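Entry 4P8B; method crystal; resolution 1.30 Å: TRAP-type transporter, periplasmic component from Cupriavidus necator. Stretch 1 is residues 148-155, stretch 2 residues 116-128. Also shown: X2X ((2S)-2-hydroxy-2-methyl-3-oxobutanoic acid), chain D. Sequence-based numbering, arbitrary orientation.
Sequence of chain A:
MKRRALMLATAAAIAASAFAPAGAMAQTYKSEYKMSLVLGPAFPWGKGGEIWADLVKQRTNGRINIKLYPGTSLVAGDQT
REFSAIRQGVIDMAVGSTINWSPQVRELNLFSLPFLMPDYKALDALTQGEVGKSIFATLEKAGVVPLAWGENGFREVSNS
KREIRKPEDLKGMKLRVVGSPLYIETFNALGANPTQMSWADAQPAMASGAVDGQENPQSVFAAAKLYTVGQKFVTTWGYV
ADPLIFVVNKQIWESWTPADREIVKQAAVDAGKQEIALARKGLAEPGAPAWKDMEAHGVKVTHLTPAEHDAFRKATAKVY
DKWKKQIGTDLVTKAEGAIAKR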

# COMPACT_ATOMS: atom_id res chain seq x y z
N ALA A 148 10.86 3.14 9.02
CA ALA A 148 11.06 1.87 8.34
C ALA A 148 10.03 1.67 7.27
O ALA A 148 9.01 2.34 7.23
CB ALA A 148 10.97 0.73 9.34
N TRP A 149 10.34 0.72 6.39
CA TRP A 149 9.44 0.28 5.33
C TRP A 149 8.83 -1.07 5.63
O TRP A 149 9.50 -1.98 6.14
CB TRP A 149 10.20 0.15 4.00
CG TRP A 149 10.78 1.43 3.45
CD1 TRP A 149 12.03 1.93 3.68
CD2 TRP A 149 10.12 2.36 2.60
NE1 TRP A 149 12.17 3.12 3.03
CE2 TRP A 149 11.03 3.41 2.34
CE3 TRP A 149 8.85 2.40 2.01
CZ2 TRP A 149 10.70 4.50 1.53
CZ3 TRP A 149 8.54 3.47 1.19
CH2 TRP A 149 9.46 4.52 0.97
N GLY A 150 7.56 -1.19 5.27
CA GLY A 150 6.86 -2.47 5.17
C GLY A 150 6.29 -2.61 3.78
O GLY A 150 6.73 -1.97 2.83
N GLU A 151 5.28 -3.46 3.67
CA GLU A 151 4.69 -3.77 2.36
C GLU A 151 3.23 -4.16 2.45
O GLU A 151 2.84 -4.96 3.29
CB GLU A 151 5.47 -4.90 1.72
CG GLU A 151 5.04 -5.23 0.28
CD GLU A 151 6.15 -5.89 -0.47
OE1 GLU A 151 7.24 -5.30 -0.47
OE2 GLU A 151 5.98 -7.02 -0.99
N ASN A 152 2.42 -3.59 1.56
CA ASN A 152 1.08 -4.13 1.30
C ASN A 152 1.25 -5.12 0.15
O ASN A 152 1.10 -6.32 0.36
CB ASN A 152 0.12 -2.99 1.00
CG ASN A 152 -1.32 -3.29 1.44
OD1 ASN A 152 -1.59 -4.24 2.19
ND2 ASN A 152 -2.23 -2.46 1.00
N GLY A 153 1.63 -4.64 -1.03
CA GLY A 153 2.08 -5.50 -2.10
C GLY A 153 1.59 -5.11 -3.45
O GLY A 153 1.01 -4.06 -3.65
N PHE A 154 1.86 -5.96 -4.42
CA PHE A 154 1.39 -5.76 -5.80
C PHE A 154 -0.12 -5.89 -5.86
O PHE A 154 -0.70 -6.88 -5.36
CB PHE A 154 2.07 -6.73 -6.78
CG PHE A 154 3.44 -6.28 -7.18
CD1 PHE A 154 3.61 -5.32 -8.15
CD2 PHE A 154 4.56 -6.80 -6.55
CE1 PHE A 154 4.88 -4.88 -8.50
CE2 PHE A 154 5.83 -6.35 -6.89
CZ PHE A 154 5.98 -5.39 -7.87
N ARG A 155 -0.76 -4.89 -6.45
CA ARG A 155 -2.20 -4.74 -6.35
C ARG A 155 -2.87 -5.35 -7.59
O ARG A 155 -2.83 -4.79 -8.67
CB ARG A 155 -2.57 -3.27 -6.16
CG ARG A 155 -1.94 -2.66 -4.92
CD ARG A 155 -2.28 -1.20 -4.71
NE ARG A 155 -3.69 -0.97 -4.37
CZ ARG A 155 -4.21 -1.00 -3.16
NH1 ARG A 155 -3.47 -1.33 -2.12
NH2 ARG A 155 -5.49 -0.74 -2.98
OAD X2X D . -7.90 0.72 0.83
CAH X2X D . -7.16 -0.24 0.42
OAE X2X D . -7.42 -0.85 -0.66
CAI X2X D . -5.96 -0.65 1.20
CAB X2X D . -6.42 -1.29 2.49
OAF X2X D . -5.10 -1.43 0.43
CAG X2X D . -5.22 0.62 1.48
OAC X2X D . -5.33 1.18 2.57
CAA X2X D . -4.36 1.23 0.42
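Stretch 2 116-128: LMPDYKALDALTQ

Residues 120-127 of stretch 2 form a helix that packs across the strand that carries Trp149 and Glu151, running broadly against it: the two N-to-C directions make an angle of 138°, and the axes approach to 10.4 Å. The register is accordingly reversed, with Thr127 near Trp149 (CA to CA, 7.1 Å) and Asp119, the N-cap residue, near Phe154 (8.6 Å between CA atoms). No direct hydrogen bond joins the stretches; the contact is made by strand side chains packing against both side chains and backbone of stretch 2.

Phe154 contributes most. Its ring edge meets the backbone leading into the helix, with CE1 3.4 Å from Met117 O and CZ 3.5 Å from Asp119 O, and it also points into the face of Tyr120. The two ring planes stand at 84°, and Phe154 CD2 lies 3.6 Å from Tyr120 CE1. A water reinforces this end, accepting from Phe154 N at 2.9 Å and hydrogen bonding to Tyr120 OH at 2.7 Å.

At the other end, Thr127 covers one face of the Trp149 indole: its CB sits 3.8 Å from the centroid of the five-membered ring, nearly along the normal, and its CG2 is 3.7 Å from Trp149 CE3. Between these aromatic anchors, Glu151 extends toward the helix, placing OE1 3.2 Å from Leu123 CD2 and OE2 3.5 Å from Tyr120 CE1.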

# COMPACT_ATOMS: atom_id res chain seq x y z
N LEU A 116 5.59 0.73 -13.42
CA LEU A 116 6.96 1.11 -13.04
C LEU A 116 7.82 -0.08 -12.61
O LEU A 116 8.97 -0.16 -12.97
CB LEU A 116 6.93 2.12 -11.90
CG LEU A 116 8.29 2.56 -11.35
CD1 LEU A 116 9.08 3.38 -12.35
CD2 LEU A 116 8.09 3.36 -10.07
N MSE A 117 7.26 -0.98 -11.80
CA MSE A 117 8.04 -2.00 -11.11
C MSE A 117 7.70 -3.41 -11.58
O MSE A 117 6.60 -3.90 -11.32
CB MSE A 117 7.76 -1.92 -9.61
CG MSE A 117 8.15 -0.60 -8.98
SE MSE A 117 7.73 -0.45 -7.11
CE MSE A 117 5.79 -0.35 -7.25
N PRO A 118 8.64 -4.10 -12.23
CA PRO A 118 8.30 -5.44 -12.75
C PRO A 118 8.19 -6.54 -11.71
O PRO A 118 7.53 -7.55 -11.97
CB PRO A 118 9.47 -5.77 -13.68
CG PRO A 118 10.05 -4.47 -14.06
CD PRO A 118 9.84 -3.54 -12.87
N ASP A 119 8.81 -6.38 -10.55
CA ASP A 119 8.92 -7.48 -9.60
C ASP A 119 9.34 -6.96 -8.22
O ASP A 119 9.50 -5.75 -8.01
CB ASP A 119 9.90 -8.54 -10.14
CG ASP A 119 11.25 -7.96 -10.53
OD1 ASP A 119 11.73 -6.99 -9.90
OD2 ASP A 119 11.89 -8.51 -11.45
N TYR A 120 9.48 -7.86 -7.25
CA TYR A 120 9.83 -7.48 -5.89
C TYR A 120 11.23 -6.88 -5.82
O TYR A 120 11.47 -5.98 -5.02
CB TYR A 120 9.70 -8.69 -4.94
CG TYR A 120 8.26 -9.14 -4.83
CD1 TYR A 120 7.34 -8.44 -4.07
CD2 TYR A 120 7.81 -10.23 -5.55
CE1 TYR A 120 6.03 -8.83 -4.01
CE2 TYR A 120 6.48 -10.64 -5.50
CZ TYR A 120 5.60 -9.93 -4.73
OH TYR A 120 4.27 -10.33 -4.69
N LYS A 121 12.14 -7.36 -6.66
CA LYS A 121 13.50 -6.82 -6.69
C LYS A 121 13.44 -5.34 -7.05
O LYS A 121 14.23 -4.54 -6.55
CB LYS A 121 14.36 -7.60 -7.68
CG LYS A 121 15.85 -7.51 -7.40
CD LYS A 121 16.63 -8.60 -8.16
CE LYS A 121 18.10 -8.57 -7.81
NZ LYS A 121 18.87 -9.59 -8.58
N ALA A 122 12.49 -4.96 -7.89
CA ALA A 122 12.34 -3.58 -8.32
C ALA A 122 11.82 -2.72 -7.18
O ALA A 122 12.30 -1.61 -6.97
CB ALA A 122 11.43 -3.49 -9.53
N LEU A 123 10.82 -3.21 -6.45
CA LEU A 123 10.31 -2.46 -5.33
C LEU A 123 11.41 -2.27 -4.28
O LEU A 123 11.60 -1.16 -3.75
CB LEU A 123 9.10 -3.21 -4.74
CG LEU A 123 8.46 -2.69 -3.46
CD1 LEU A 123 8.10 -1.24 -3.57
CD2 LEU A 123 7.22 -3.51 -3.08
N ASP A 124 12.15 -3.33 -3.99
CA ASP A 124 13.22 -3.25 -3.00
C ASP A 124 14.31 -2.29 -3.45
O ASP A 124 14.92 -1.62 -2.63
CB ASP A 124 13.81 -4.64 -2.72
CG ASP A 124 12.87 -5.53 -1.92
OD1 ASP A 124 11.98 -5.00 -1.22
OD2 ASP A 124 13.06 -6.76 -1.95
N ALA A 125 14.57 -2.22 -4.76
CA ALA A 125 15.58 -1.29 -5.27
C ALA A 125 15.19 0.15 -4.98
O ALA A 125 16.06 1.00 -4.83
CB ALA A 125 15.80 -1.49 -6.75
N LEU A 126 13.90 0.42 -4.90
CA LEU A 126 13.43 1.76 -4.56
C LEU A 126 13.50 1.99 -3.06
O LEU A 126 14.14 2.94 -2.60
CB LEU A 126 12.02 2.00 -5.10
CG LEU A 126 11.85 1.79 -6.60
CD1 LEU A 126 10.48 2.27 -7.02
CD2 LEU A 126 12.93 2.49 -7.37
N THR A 127 12.85 1.13 -2.28
CA THR A 127 12.74 1.41 -0.86
C THR A 127 14.10 1.35 -0.17
O THR A 127 14.35 2.09 0.80
CB THR A 127 11.82 0.41 -0.17
OG1 THR A 127 12.36 -0.90 -0.36
CG2 THR A 127 10.38 0.50 -0.72
N GLN A 128 15.01 0.51 -0.67
CA GLN A 128 16.30 0.31 -0.01
C GLN A 128 17.38 1.19 -0.63
O GLN A 128 18.52 1.14 -0.18
CB GLN A 128 16.72 -1.16 -0.08
CG GLN A 128 15.69 -2.07 0.58
CD GLN A 128 15.88 -3.54 0.29
OE1 GLN A 128 16.75 -3.93 -0.48
NE2 GLN A 128 15.04 -4.37 0.90
O HOH W 1 2.56 -8.66 -3.52